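Local coordinates for protein (7,8-dihydro-6-hydroxymethylpterin-pyrophosphokinase) (Haemophilus influenzae, PDB 1CBK) that probably catalyses the transfer of pyrophosphate from ATP to 6-hydroxymethyl-7,8-dihydropterin, the last step in making the pterin diphosphate used in folate biosynthesis, at residues L19-L23 / T37-Y41; A25-L29 / E73-I77; P48-Y54 / R87-R92; N56-K60 / P127-I131; D97-Y101 / I113-M118. All coordinates share one frame; numbering follows the deposited sequence.

Interactions 1, 2, 4 and 5 are largely buried and apolar, whereas interaction 3 lies about 17 Å from the centre of the chain and runs on charge and hydrogen bonds. Helix 15-27 serves twice, packing on strand 32-43 in interaction 1 and on helix 67-80 in interaction 2. Interactions 1, 4 and 5 all reach the same antiparallel sheet; interaction 4 touches interaction 1 through Ser39 and Glu130, and interaction 5 through Val58 and Leu99. Leu74 of interaction 2 likewise packs on Ile98 of interaction 5. The bound pterin analogue meets residues of interactions 3 and 4, and the second subunit borders interactions 3 and 5.

Interaction 1. Residues L19-L23 / T37-Y41; sequences LHAAL and TSSFY
The Phe40 ring takes Leu19 on one face: CD2 of Leu19 stands 4.1 Å from the ring centroid and 9° off the normal, a CH-pi contact almost over the centre. At the ring edge, near its plane, Leu23 CD1 lies 3.7 Å from Phe40 CZ. His20 adds a second aromatic group, its ring centroid 4.9 Å from that of Phe40 and the planes inclined by 37°, an oblique aromatic pair. Phe40 CE2 sits over one face of the imidazole, displaced toward its rim and 3.6 Å from His20 CE1. Phe40 CG lies beside its own backbone N (chi1 -78°), and from there the ring is inserted among the three helix side chains. Leu23 and Thr37 meet tip to tip, with Leu23 CD1 3.8 Å from Thr37 CG2. No hydrogen bond crosses between the segments; the helix side contributes aliphatic and aromatic surface, while His20 NE2 bonds to the terminal carboxylate of Pro160. The contact lays helix 15-27 against the irregular part of strand 32-43. Leu19 and Leu23 also touch Leu8 of strand 2-10, and Phe40 packs on Ala57 of strand 54-63, placing the helix across several strands of one sheet.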
# COMPACT_ATOMS: atom_id res chain seq x y z
N LEU A 19 17.42 -5.73 -13.42
CA LEU A 19 17.88 -4.82 -12.37
C LEU A 19 19.28 -4.30 -12.68
O LEU A 19 19.53 -3.10 -12.54
CB LEU A 19 17.83 -5.49 -10.99
CG LEU A 19 16.58 -5.17 -10.14
CD1 LEU A 19 15.29 -5.31 -10.91
CD2 LEU A 19 16.56 -6.02 -8.91
N HIS A 20 20.19 -5.17 -13.13
CA HIS A 20 21.55 -4.71 -13.47
C HIS A 20 21.48 -3.72 -14.63
O HIS A 20 22.14 -2.67 -14.60
CB HIS A 20 22.47 -5.87 -13.85
CG HIS A 20 22.94 -6.68 -12.67
ND1 HIS A 20 23.41 -6.11 -11.52
CD2 HIS A 20 23.03 -8.02 -12.50
CE1 HIS A 20 23.79 -7.06 -10.68
NE2 HIS A 20 23.57 -8.23 -11.25
N ALA A 21 20.66 -4.00 -15.63
CA ALA A 21 20.55 -3.08 -16.75
C ALA A 21 19.98 -1.74 -16.31
O ALA A 21 20.43 -0.69 -16.76
CB ALA A 21 19.70 -3.68 -17.88
N ALA A 22 18.97 -1.77 -15.42
CA ALA A 22 18.35 -0.52 -14.96
C ALA A 22 19.32 0.32 -14.10
O ALA A 22 19.35 1.55 -14.21
CB ALA A 22 17.07 -0.82 -14.19
N LEU A 23 20.12 -0.34 -13.28
CA LEU A 23 21.10 0.32 -12.42
C LEU A 23 22.20 0.98 -13.27
O LEU A 23 22.62 2.10 -12.99
CB LEU A 23 21.67 -0.67 -11.40
CG LEU A 23 20.61 -1.00 -10.33
CD1 LEU A 23 20.95 -2.26 -9.58
CD2 LEU A 23 20.47 0.16 -9.35
N THR A 37 23.88 0.68 -3.91
CA THR A 37 22.72 -0.14 -4.19
C THR A 37 22.71 -1.24 -3.13
O THR A 37 23.76 -1.78 -2.77
CB THR A 37 22.81 -0.81 -5.59
OG1 THR A 37 23.04 0.20 -6.58
CG2 THR A 37 21.51 -1.57 -5.92
N SER A 38 21.53 -1.55 -2.61
CA SER A 38 21.38 -2.59 -1.62
C SER A 38 21.63 -3.94 -2.31
O SER A 38 21.87 -3.99 -3.52
CB SER A 38 19.93 -2.60 -1.14
OG SER A 38 19.07 -2.97 -2.21
N SER A 39 21.59 -5.02 -1.52
CA SER A 39 21.70 -6.39 -2.03
C SER A 39 20.39 -6.63 -2.82
O SER A 39 19.44 -5.84 -2.71
CB SER A 39 21.73 -7.37 -0.87
OG SER A 39 22.88 -7.21 -0.06
N PHE A 40 20.36 -7.69 -3.63
CA PHE A 40 19.18 -8.05 -4.41
C PHE A 40 18.45 -9.09 -3.54
O PHE A 40 19.07 -10.04 -3.03
CB PHE A 40 19.57 -8.67 -5.75
CG PHE A 40 20.02 -7.68 -6.80
CD1 PHE A 40 20.37 -6.37 -6.47
CD2 PHE A 40 20.11 -8.08 -8.14
CE1 PHE A 40 20.81 -5.47 -7.46
CE2 PHE A 40 20.56 -7.19 -9.14
CZ PHE A 40 20.91 -5.89 -8.80
N TYR A 41 17.13 -8.91 -3.37
CA TYR A 41 16.34 -9.80 -2.52
C TYR A 41 15.27 -10.46 -3.34
O TYR A 41 14.56 -9.75 -4.04
CB TYR A 41 15.63 -9.01 -1.41
CG TYR A 41 16.56 -8.39 -0.39
CD1 TYR A 41 17.23 -7.19 -0.66
CD2 TYR A 41 16.82 -9.04 0.82
CE1 TYR A 41 18.14 -6.65 0.24
CE2 TYR A 41 17.73 -8.51 1.73
CZ TYR A 41 18.39 -7.33 1.43
OH TYR A 41 19.32 -6.83 2.30

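Interaction 2. Residues A25-L29 / E73-I77; sequences AISQL and ELQRI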
# COMPACT_ATOMS: atom_id res chain seq x y z
N ALA A 25 21.81 1.99 -16.40
CA ALA A 25 21.18 3.15 -17.02
C ALA A 25 21.04 4.34 -16.04
O ALA A 25 21.31 5.49 -16.41
CB ALA A 25 19.82 2.78 -17.61
N ILE A 26 20.61 4.07 -14.80
CA ILE A 26 20.47 5.12 -13.77
C ILE A 26 21.85 5.76 -13.49
O ILE A 26 21.97 7.00 -13.42
CB ILE A 26 19.87 4.55 -12.45
CG1 ILE A 26 18.38 4.21 -12.62
CG2 ILE A 26 20.03 5.55 -11.33
CD1 ILE A 26 17.80 3.30 -11.50
N SER A 27 22.89 4.93 -13.40
CA SER A 27 24.23 5.44 -13.14
C SER A 27 24.75 6.38 -14.27
O SER A 27 25.61 7.23 -14.01
CB SER A 27 25.21 4.28 -12.94
OG SER A 27 25.52 3.67 -14.18
N GLN A 28 24.22 6.23 -15.48
CA GLN A 28 24.62 7.02 -16.65
C GLN A 28 23.81 8.31 -16.88
O GLN A 28 24.06 9.04 -17.83
CB GLN A 28 24.59 6.15 -17.91
CG GLN A 28 25.60 5.00 -17.88
CD GLN A 28 25.52 4.10 -19.11
OE1 GLN A 28 24.46 3.96 -19.73
NE2 GLN A 28 26.62 3.44 -19.43
N LEU A 29 22.81 8.57 -16.05
CA LEU A 29 21.99 9.77 -16.18
C LEU A 29 22.81 11.05 -15.96
O LEU A 29 23.66 11.12 -15.08
CB LEU A 29 20.82 9.73 -15.18
CG LEU A 29 19.71 8.72 -15.42
CD1 LEU A 29 18.69 8.80 -14.29
CD2 LEU A 29 19.06 8.97 -16.78
N GLU A 73 13.11 10.58 -16.82
CA GLU A 73 14.27 9.73 -17.08
C GLU A 73 14.05 8.29 -16.67
O GLU A 73 14.44 7.39 -17.39
CB GLU A 73 15.52 10.29 -16.39
CG GLU A 73 16.08 11.57 -17.04
CD GLU A 73 16.34 11.41 -18.55
OE1 GLU A 73 17.28 10.69 -18.93
OE2 GLU A 73 15.58 12.00 -19.35
N LEU A 74 13.42 8.06 -15.52
CA LEU A 74 13.18 6.68 -15.10
C LEU A 74 12.19 6.00 -16.06
O LEU A 74 12.31 4.81 -16.34
CB LEU A 74 12.66 6.61 -13.67
CG LEU A 74 13.62 7.12 -12.60
CD1 LEU A 74 12.93 7.00 -11.24
CD2 LEU A 74 14.95 6.33 -12.63
N GLN A 75 11.19 6.75 -16.51
CA GLN A 75 10.20 6.22 -17.44
C GLN A 75 10.86 5.93 -18.79
O GLN A 75 10.52 4.95 -19.46
CB GLN A 75 9.00 7.17 -17.58
CG GLN A 75 8.23 7.33 -16.26
CD GLN A 75 7.01 8.22 -16.37
OE1 GLN A 75 5.96 7.91 -15.81
NE2 GLN A 75 7.13 9.31 -17.09
N ARG A 76 11.81 6.77 -19.18
CA ARG A 76 12.56 6.58 -20.43
C ARG A 76 13.37 5.30 -20.34
O ARG A 76 13.40 4.51 -21.29
CB ARG A 76 13.47 7.77 -20.68
CG ARG A 76 14.29 7.70 -21.95
CD ARG A 76 15.04 9.00 -22.14
NE ARG A 76 16.16 8.87 -23.07
CZ ARG A 76 17.44 8.98 -22.73
NH1 ARG A 76 17.78 9.20 -21.46
NH2 ARG A 76 18.40 8.85 -23.65
N ILE A 77 13.99 5.06 -19.18
CA ILE A 77 14.77 3.86 -18.98
C ILE A 77 13.86 2.63 -19.07
O ILE A 77 14.23 1.64 -19.69
CB ILE A 77 15.54 3.89 -17.63
CG1 ILE A 77 16.70 4.88 -17.72
CG2 ILE A 77 16.03 2.47 -17.24
CD1 ILE A 77 17.32 5.25 -16.37
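Ile77 drives its CD1 methyl into the angle between Ala25 and Ile26, and here the packing is closest among the apolar groups. Ala25 CB lies 3.7 Å from Ile77 CD1, and both CG1 and CG2 of Ile77 also come near that one methyl. The small Ala25 side chain agrees with the short CA-to-CA spacing of 6.7 Å between Ala25 and Ile77. Ile26 crosses Ile77 at about a right angle, its CG1 4.0 Å from Ile77 CD1. The same Ile26 CG1 is 4.0 Å from Leu74 CD2: a chi2 of 179° extends CD1 of Leu74 and turns CD2 aside to Ile26. In this helix-helix packing the C-terminal part of helix 15-27 lies beside helix 67-80, both over one sheet (strand order 4-1-3-2), as in a ferredoxin-like fold. Leu74 and Ile77 continue inward to Leu96 of strand 95-101. Toward the other side the character changes. Leu29 and Glu73 slide past each other in opposite directions, and Leu29 CD2 comes within 3.3 Å of Glu73 OE1, a contact of methyl with carboxylate oxygen. The Glu73 chain is bent at chi2 (-53°), and its OE1 forms a salt bridge with Arg76 NH1 at 3.0 Å; the hydrogen bond within it is weak. Arg76 itself is exposed, with a long, weak ion pair to Glu80.

Interaction 3. Residues P48-Y54 / R87-R92; sequences PQDQPDY and RRWGER. With ROI (7,8-dihydro-7,7-dimethyl-6-hydroxypterin), chain D; SO4 (sulfate ion), chain C.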
# COMPACT_ATOMS: atom_id res chain seq x y z
N PRO A 48 -1.47 -11.60 -6.86
CA PRO A 48 -1.83 -12.97 -7.24
C PRO A 48 -0.58 -13.83 -6.97
O PRO A 48 0.55 -13.38 -7.20
CB PRO A 48 -2.06 -12.86 -8.75
CG PRO A 48 -2.51 -11.45 -8.94
CD PRO A 48 -1.79 -10.62 -7.92
N GLN A 49 -0.77 -15.05 -6.46
CA GLN A 49 0.37 -15.90 -6.14
C GLN A 49 0.89 -16.76 -7.27
O GLN A 49 1.97 -17.35 -7.16
CB GLN A 49 0.09 -16.74 -4.90
CG GLN A 49 -0.02 -15.91 -3.63
CD GLN A 49 1.25 -15.14 -3.35
OE1 GLN A 49 2.27 -15.72 -3.02
NE2 GLN A 49 1.20 -13.83 -3.51
N ASP A 50 0.14 -16.81 -8.36
CA ASP A 50 0.53 -17.58 -9.54
C ASP A 50 1.46 -16.80 -10.49
O ASP A 50 1.22 -16.71 -11.70
CB ASP A 50 -0.72 -18.10 -10.29
CG ASP A 50 -1.67 -17.00 -10.72
OD1 ASP A 50 -1.51 -15.84 -10.29
OD2 ASP A 50 -2.60 -17.31 -11.50
N GLN A 51 2.49 -16.18 -9.92
CA GLN A 51 3.47 -15.41 -10.71
C GLN A 51 4.82 -15.69 -10.09
O GLN A 51 4.89 -16.16 -8.94
CB GLN A 51 3.15 -13.91 -10.71
CG GLN A 51 3.27 -13.22 -9.37
CD GLN A 51 2.92 -11.75 -9.47
OE1 GLN A 51 3.44 -11.02 -10.32
NE2 GLN A 51 1.98 -11.31 -8.64
N PRO A 52 5.91 -15.47 -10.84
CA PRO A 52 7.21 -15.76 -10.23
C PRO A 52 7.56 -14.80 -9.07
O PRO A 52 7.02 -13.69 -8.98
CB PRO A 52 8.19 -15.59 -11.39
CG PRO A 52 7.33 -15.80 -12.64
CD PRO A 52 6.07 -15.09 -12.27
N ASP A 53 8.46 -15.25 -8.21
CA ASP A 53 8.94 -14.43 -7.11
C ASP A 53 9.68 -13.25 -7.74
O ASP A 53 10.28 -13.38 -8.81
CB ASP A 53 9.94 -15.21 -6.26
CG ASP A 53 9.27 -16.19 -5.31
OD1 ASP A 53 8.02 -16.21 -5.20
OD2 ASP A 53 10.03 -16.94 -4.65
N TYR A 54 9.68 -12.12 -7.04
CA TYR A 54 10.34 -10.92 -7.53
C TYR A 54 11.75 -10.80 -7.05
O TYR A 54 12.14 -11.46 -6.08
CB TYR A 54 9.59 -9.69 -7.03
CG TYR A 54 8.33 -9.38 -7.80
CD1 TYR A 54 7.16 -10.13 -7.61
CD2 TYR A 54 8.32 -8.34 -8.72
CE1 TYR A 54 5.99 -9.82 -8.34
CE2 TYR A 54 7.16 -8.03 -9.45
CZ TYR A 54 6.01 -8.77 -9.25
OH TYR A 54 4.92 -8.42 -9.98
N ARG A 87 -0.44 -8.08 -16.39
CA ARG A 87 -1.76 -7.89 -15.74
C ARG A 87 -1.56 -7.01 -14.52
O ARG A 87 -0.44 -6.90 -14.02
CB ARG A 87 -2.33 -9.25 -15.28
CG ARG A 87 -1.29 -10.13 -14.59
CD ARG A 87 -1.95 -11.28 -13.86
NE ARG A 87 -0.97 -12.30 -13.48
CZ ARG A 87 -1.23 -13.31 -12.66
NH1 ARG A 87 -2.45 -13.47 -12.17
NH2 ARG A 87 -0.26 -14.16 -12.35
N ARG A 88 -2.62 -6.35 -14.05
CA ARG A 88 -2.50 -5.53 -12.83
C ARG A 88 -2.14 -6.47 -11.67
O ARG A 88 -2.63 -7.59 -11.58
CB ARG A 88 -3.79 -4.79 -12.49
CG ARG A 88 -3.57 -3.79 -11.36
CD ARG A 88 -4.86 -3.19 -10.84
NE ARG A 88 -5.48 -2.26 -11.78
CZ ARG A 88 -6.68 -1.69 -11.61
NH1 ARG A 88 -7.42 -1.96 -10.54
NH2 ARG A 88 -7.14 -0.86 -12.53
N TRP A 89 -1.24 -6.01 -10.81
CA TRP A 89 -0.71 -6.76 -9.68
C TRP A 89 0.06 -8.00 -10.11
O TRP A 89 0.49 -8.77 -9.25
CB TRP A 89 -1.80 -7.19 -8.68
CG TRP A 89 -2.58 -6.08 -8.13
CD1 TRP A 89 -3.87 -5.78 -8.42
CD2 TRP A 89 -2.16 -5.14 -7.13
NE1 TRP A 89 -4.29 -4.71 -7.66
CE2 TRP A 89 -3.25 -4.30 -6.85
CE3 TRP A 89 -0.96 -4.94 -6.43
CZ2 TRP A 89 -3.20 -3.27 -5.91
CZ3 TRP A 89 -0.90 -3.91 -5.48
CH2 TRP A 89 -2.02 -3.09 -5.24
N GLY A 90 0.28 -8.16 -11.42
CA GLY A 90 1.00 -9.33 -11.89
C GLY A 90 2.41 -9.08 -12.42
O GLY A 90 3.03 -8.06 -12.10
N GLU A 91 2.84 -9.98 -13.31
CA GLU A 91 4.17 -9.96 -13.91
C GLU A 91 4.60 -8.67 -14.64
O GLU A 91 3.86 -8.12 -15.42
CB GLU A 91 4.32 -11.15 -14.87
CG GLU A 91 3.98 -12.52 -14.28
CD GLU A 91 2.49 -12.89 -14.36
OE1 GLU A 91 1.63 -12.06 -14.74
OE2 GLU A 91 2.18 -14.06 -14.04
N ARG A 92 5.85 -8.26 -14.41
CA ARG A 92 6.40 -7.07 -15.06
C ARG A 92 7.91 -7.28 -15.17
O ARG A 92 8.54 -7.81 -14.25
CB ARG A 92 6.12 -5.82 -14.23
CG ARG A 92 6.80 -5.88 -12.84
CD ARG A 92 6.01 -5.16 -11.79
NE ARG A 92 4.65 -5.66 -11.75
CZ ARG A 92 3.58 -4.87 -11.80
NH1 ARG A 92 3.74 -3.54 -11.84
NH2 ARG A 92 2.37 -5.40 -11.78
N1 ROI D . 5.77 -8.13 -5.25
C2 ROI D . 7.10 -8.17 -4.90
N2 ROI D . 7.50 -9.16 -4.05
N3 ROI D . 8.02 -7.27 -5.35
C4 ROI D . 7.67 -6.26 -6.18
O4 ROI D . 8.51 -5.46 -6.63
C4A ROI D . 6.30 -6.13 -6.55
N5 ROI D . 5.92 -5.15 -7.33
C6 ROI D . 4.62 -4.96 -7.74
C7 ROI D . 3.50 -5.83 -7.11
C16 ROI D . 2.77 -5.06 -5.95
C15 ROI D . 2.52 -6.32 -8.19
N8 ROI D . 4.04 -7.05 -6.42
C8A ROI D . 5.37 -7.15 -6.04
O9 ROI D . 4.45 -4.04 -8.61
S SO4 C . 0.12 -2.41 -11.41
O1 SO4 C . -0.51 -1.90 -10.05
O2 SO4 C . 1.58 -1.71 -11.63
O3 SO4 C . 0.22 -3.88 -11.27
O4 SO4 C . -0.80 -2.02 -12.68
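Arg87 holds two acids at once: NH1 and NH2 both grip Asp50 OD1 end-on, while NE and NH2 take Glu91 side-on, one nitrogen to each oxygen. The NH2 bond to Asp50 OD1 is 2.9 Å, but it arrives from above the carboxylate, whose plane is turned 69° from the guanidinium. Arg87 NE to Glu91 OE1 is nearly straight at 175°. Beside this network, Gln51 NE2 donates to Trp89 O at 3.0 Å, in the carbonyl plane, and to Pro48 O at 2.9 Å, fixing the amide between the two loops. Tyr54 lays one ring face on the pterin analogue, its CG 3.2 Å from ROI N3. Arg92, bent at chi2 and chi3, clasps Gly90 O with NE and NH2, and its NH2 reaches SO4 O3 at 2.7 Å. Trp89 meets His115 and Tyr116 of the second subunit edge-to-face. The Asp50-Arg87 pair ties the loops together, braced by Glu91, and the sulfate, probably from the crystallisation liquor, occupies an anion site that may be where ATP phosphate binds.

Interaction 4. Residues N56-K60 / P127-I131; sequences NAVAK and PLFEI. With ROI (7,8-dihydro-7,7-dimethyl-6-hydroxypterin), chain D.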
# COMPACT_ATOMS: atom_id res chain seq x y z
N ASN A 56 14.14 -7.71 -5.89
CA ASN A 56 14.02 -6.32 -5.46
C ASN A 56 15.30 -5.69 -4.94
O ASN A 56 16.16 -6.38 -4.40
CB ASN A 56 12.97 -6.21 -4.34
CG ASN A 56 11.55 -6.35 -4.85
OD1 ASN A 56 10.91 -7.38 -4.64
ND2 ASN A 56 11.03 -5.31 -5.47
N ALA A 57 15.41 -4.38 -5.07
CA ALA A 57 16.56 -3.64 -4.58
C ALA A 57 16.15 -2.19 -4.45
O ALA A 57 15.06 -1.79 -4.87
CB ALA A 57 17.77 -3.78 -5.55
N VAL A 58 17.03 -1.42 -3.80
CA VAL A 58 16.83 0.02 -3.59
C VAL A 58 18.19 0.63 -3.89
O VAL A 58 19.22 0.13 -3.40
CB VAL A 58 16.40 0.39 -2.11
CG1 VAL A 58 16.31 1.92 -1.94
CG2 VAL A 58 15.02 -0.22 -1.77
N ALA A 59 18.19 1.68 -4.70
CA ALA A 59 19.41 2.40 -5.06
C ALA A 59 19.40 3.82 -4.48
O ALA A 59 18.34 4.46 -4.38
CB ALA A 59 19.55 2.45 -6.59
N LYS A 60 20.58 4.30 -4.11
CA LYS A 60 20.71 5.65 -3.56
C LYS A 60 21.44 6.48 -4.58
O LYS A 60 22.50 6.07 -5.08
CB LYS A 60 21.54 5.60 -2.27
CG LYS A 60 21.83 6.96 -1.62
CD LYS A 60 22.76 6.79 -0.40
CE LYS A 60 23.11 8.13 0.22
NZ LYS A 60 23.93 7.97 1.47
N PRO A 127 15.66 -3.50 2.16
CA PRO A 127 16.80 -3.05 1.33
C PRO A 127 17.16 -1.57 1.67
O PRO A 127 18.33 -1.21 1.70
CB PRO A 127 16.26 -3.13 -0.11
CG PRO A 127 15.16 -4.07 -0.05
CD PRO A 127 14.59 -4.10 1.34
N LEU A 128 16.16 -0.71 1.87
CA LEU A 128 16.43 0.70 2.23
C LEU A 128 17.22 0.79 3.54
O LEU A 128 18.19 1.53 3.64
CB LEU A 128 15.10 1.50 2.35
CG LEU A 128 15.17 3.01 2.67
CD1 LEU A 128 16.01 3.73 1.62
CD2 LEU A 128 13.78 3.61 2.70
N PHE A 129 16.81 -0.00 4.54
CA PHE A 129 17.47 -0.03 5.84
C PHE A 129 18.92 -0.48 5.72
O PHE A 129 19.80 -0.01 6.44
CB PHE A 129 16.70 -0.95 6.78
CG PHE A 129 17.34 -1.12 8.14
CD1 PHE A 129 17.58 -0.02 8.96
CD2 PHE A 129 17.68 -2.39 8.60
CE1 PHE A 129 18.17 -0.18 10.23
CE2 PHE A 129 18.26 -2.56 9.86
CZ PHE A 129 18.50 -1.45 10.68
N GLU A 130 19.17 -1.37 4.76
CA GLU A 130 20.53 -1.87 4.55
C GLU A 130 21.48 -0.75 4.10
O GLU A 130 22.65 -0.73 4.47
CB GLU A 130 20.52 -3.02 3.53
CG GLU A 130 21.90 -3.59 3.20
CD GLU A 130 21.87 -4.62 2.07
OE1 GLU A 130 20.91 -4.61 1.28
OE2 GLU A 130 22.82 -5.44 1.96
N ILE A 131 21.00 0.20 3.31
CA ILE A 131 21.86 1.28 2.81
C ILE A 131 21.64 2.64 3.46
O ILE A 131 22.27 3.61 3.06
CB ILE A 131 21.77 1.46 1.26
CG1 ILE A 131 20.38 1.93 0.83
CG2 ILE A 131 22.13 0.17 0.56
CD1 ILE A 131 20.24 2.13 -0.68
N1 ROI D . 5.77 -8.13 -5.25
C2 ROI D . 7.10 -8.17 -4.90
N2 ROI D . 7.50 -9.16 -4.05
N3 ROI D . 8.02 -7.27 -5.35
C4 ROI D . 7.67 -6.26 -6.18
O4 ROI D . 8.51 -5.46 -6.63
C4A ROI D . 6.30 -6.13 -6.55
N5 ROI D . 5.92 -5.15 -7.33
C6 ROI D . 4.62 -4.96 -7.74
C7 ROI D . 3.50 -5.83 -7.11
C16 ROI D . 2.77 -5.06 -5.95
C15 ROI D . 2.52 -6.32 -8.19
N8 ROI D . 4.04 -7.05 -6.42
C8A ROI D . 5.37 -7.15 -6.04
O9 ROI D . 4.45 -4.04 -8.61
O HOH W 1 22.21 6.26 3.18
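Val58 meets Pro127 at about a right angle, its CG2 3.6 Å from Pro127 CB, and turns its other methyl, CG1, to Leu128 CD1 at 4.0 Å. With CG1 anti to the backbone N (chi1 176°), the two branches divide between helix residues. Ile131 continues the row: its CD1 lies 3.5 Å from Val58 O and 4.0 Å from Lys60 CB. At this end a water links the segments, accepting from Lys60 NZ at 3.0 Å and donating to Ile131 O. Further out, the backbone of Val58 bonds to Ser38, and Glu130 OE2 to Ser39 OG, tethering strand and helix to strand 32-43. At the opposite end Asn56 reads the pterin analogue through two nearly straight bonds: ROI N3 donates to OD1 (173°), and ND2 donates to O4 at 2.8 Å. Leu8 O and Ser43 OG steady that amide. The segment axes cross at -37°, packing a helix on the antiparallel sheet of the HPPK fold, with Ala57 and Ala59 turned away and the pterin site at Asn56.

Interaction 5. Residues D97-Y101 / I113-M118; sequences DILLY and IPHYDM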
# COMPACT_ATOMS: atom_id res chain seq x y z
N ASP A 97 10.73 3.08 -9.08
CA ASP A 97 9.86 3.99 -8.32
C ASP A 97 10.66 4.96 -7.42
O ASP A 97 11.56 4.53 -6.72
CB ASP A 97 8.91 3.20 -7.40
CG ASP A 97 7.84 2.44 -8.17
OD1 ASP A 97 7.09 3.07 -8.94
OD2 ASP A 97 7.73 1.21 -7.98
N ILE A 98 10.35 6.25 -7.47
CA ILE A 98 11.04 7.21 -6.62
C ILE A 98 10.42 7.10 -5.22
O ILE A 98 9.24 7.38 -5.03
CB ILE A 98 10.88 8.67 -7.11
CG1 ILE A 98 11.38 8.84 -8.54
CG2 ILE A 98 11.67 9.60 -6.18
CD1 ILE A 98 10.85 10.08 -9.26
N LEU A 99 11.18 6.60 -4.26
CA LEU A 99 10.70 6.44 -2.90
C LEU A 99 10.81 7.75 -2.14
O LEU A 99 9.88 8.17 -1.46
CB LEU A 99 11.52 5.40 -2.15
CG LEU A 99 11.54 3.93 -2.55
CD1 LEU A 99 12.55 3.19 -1.65
CD2 LEU A 99 10.14 3.33 -2.39
N LEU A 100 11.97 8.38 -2.27
CA LEU A 100 12.28 9.62 -1.55
C LEU A 100 13.09 10.55 -2.43
O LEU A 100 13.93 10.11 -3.22
CB LEU A 100 13.11 9.29 -0.30
CG LEU A 100 12.44 8.34 0.70
CD1 LEU A 100 13.49 7.80 1.68
CD2 LEU A 100 11.27 9.04 1.43
N TYR A 101 12.83 11.85 -2.28
CA TYR A 101 13.51 12.89 -3.03
C TYR A 101 13.89 13.90 -1.96
O TYR A 101 13.11 14.81 -1.65
CB TYR A 101 12.59 13.52 -4.08
CG TYR A 101 13.29 14.54 -4.96
CD1 TYR A 101 13.92 14.14 -6.14
CD2 TYR A 101 13.34 15.89 -4.61
CE1 TYR A 101 14.60 15.07 -6.95
CE2 TYR A 101 14.01 16.82 -5.40
CZ TYR A 101 14.64 16.41 -6.56
OH TYR A 101 15.33 17.32 -7.32
N ILE A 113 5.29 11.33 -3.55
CA ILE A 113 6.52 11.17 -2.78
C ILE A 113 6.37 11.82 -1.40
O ILE A 113 6.08 13.00 -1.29
CB ILE A 113 7.74 11.83 -3.50
CG1 ILE A 113 7.90 11.29 -4.93
CG2 ILE A 113 9.01 11.58 -2.68
CD1 ILE A 113 9.01 11.95 -5.72
N PRO A 114 6.40 11.02 -0.33
CA PRO A 114 6.54 9.56 -0.25
C PRO A 114 5.24 8.84 -0.69
O PRO A 114 4.20 9.46 -0.84
CB PRO A 114 6.74 9.32 1.25
CG PRO A 114 7.30 10.61 1.75
CD PRO A 114 6.54 11.64 1.00
N HIS A 115 5.34 7.54 -0.96
CA HIS A 115 4.15 6.74 -1.27
C HIS A 115 4.18 5.78 -0.07
O HIS A 115 4.98 4.84 -0.01
CB HIS A 115 4.27 5.98 -2.59
CG HIS A 115 3.01 5.25 -2.97
ND1 HIS A 115 2.37 4.38 -2.11
CD2 HIS A 115 2.26 5.29 -4.09
CE1 HIS A 115 1.29 3.91 -2.69
NE2 HIS A 115 1.20 4.44 -3.90
N TYR A 116 3.34 6.10 0.91
CA TYR A 116 3.32 5.36 2.16
C TYR A 116 3.02 3.90 2.16
O TYR A 116 3.50 3.21 3.03
CB TYR A 116 2.50 6.12 3.21
CG TYR A 116 3.03 7.54 3.43
CD1 TYR A 116 4.05 7.80 4.35
CD2 TYR A 116 2.51 8.61 2.70
CE1 TYR A 116 4.53 9.12 4.54
CE2 TYR A 116 2.99 9.94 2.90
CZ TYR A 116 3.98 10.18 3.82
OH TYR A 116 4.39 11.48 4.05
N ASP A 117 2.30 3.42 1.15
CA ASP A 117 2.03 1.97 1.08
C ASP A 117 3.32 1.20 0.90
O ASP A 117 3.42 0.04 1.34
CB ASP A 117 1.08 1.63 -0.07
CG ASP A 117 -0.36 1.92 0.27
OD1 ASP A 117 -0.77 1.65 1.43
OD2 ASP A 117 -1.07 2.39 -0.64
N MET A 118 4.32 1.85 0.32
CA MET A 118 5.61 1.22 0.08
C MET A 118 6.42 1.03 1.35
O MET A 118 7.23 0.11 1.44
CB MET A 118 6.35 1.94 -1.04
CG MET A 118 5.55 1.81 -2.34
SD MET A 118 6.40 2.19 -3.86
CE MET A 118 7.34 0.78 -4.03
O HOH W 2 7.75 6.24 -0.51
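Ile113 fills a hollow beside strand 95-101, an outermost strand of the chain's antiparallel sheet, with its two branches. Its CD1 abuts Ile98 CG2 at 3.6 Å, while CG2, anti to the backbone N, rests 3.7 Å from Leu99 O and close to Tyr101 N. The strand is distorted here by a classic beta bulge, Leu99 and Leu100 both facing Tyr5 of strand 2-10, and Leu99 has a helix-like psi of -46°. The segment 113-118 runs along the flank of the strand. Pro114, which follows a cis peptide bond, offers CG to Leu100 CD2 at 4.3 Å, a looser fit. Met118 makes the second bump: bent at chi3 (76°), it sends CE across Leu99 at about a right angle, 4.1 Å from Leu99 CD2, with Asp97 OD2 at 4.0 Å from the same methyl. Both Leu99 and Met118 also pack on Val124 of helix 122-131, and Ile98 reaches Leu70 and Leu74 of helix 67-80. At the subunit boundary, Asp117 OD1 forms a salt bridge with Arg121 of the second subunit. Between the segments, a water donates to Leu99 O at 3.0 Å and accepts from His115 N at 2.8 Å.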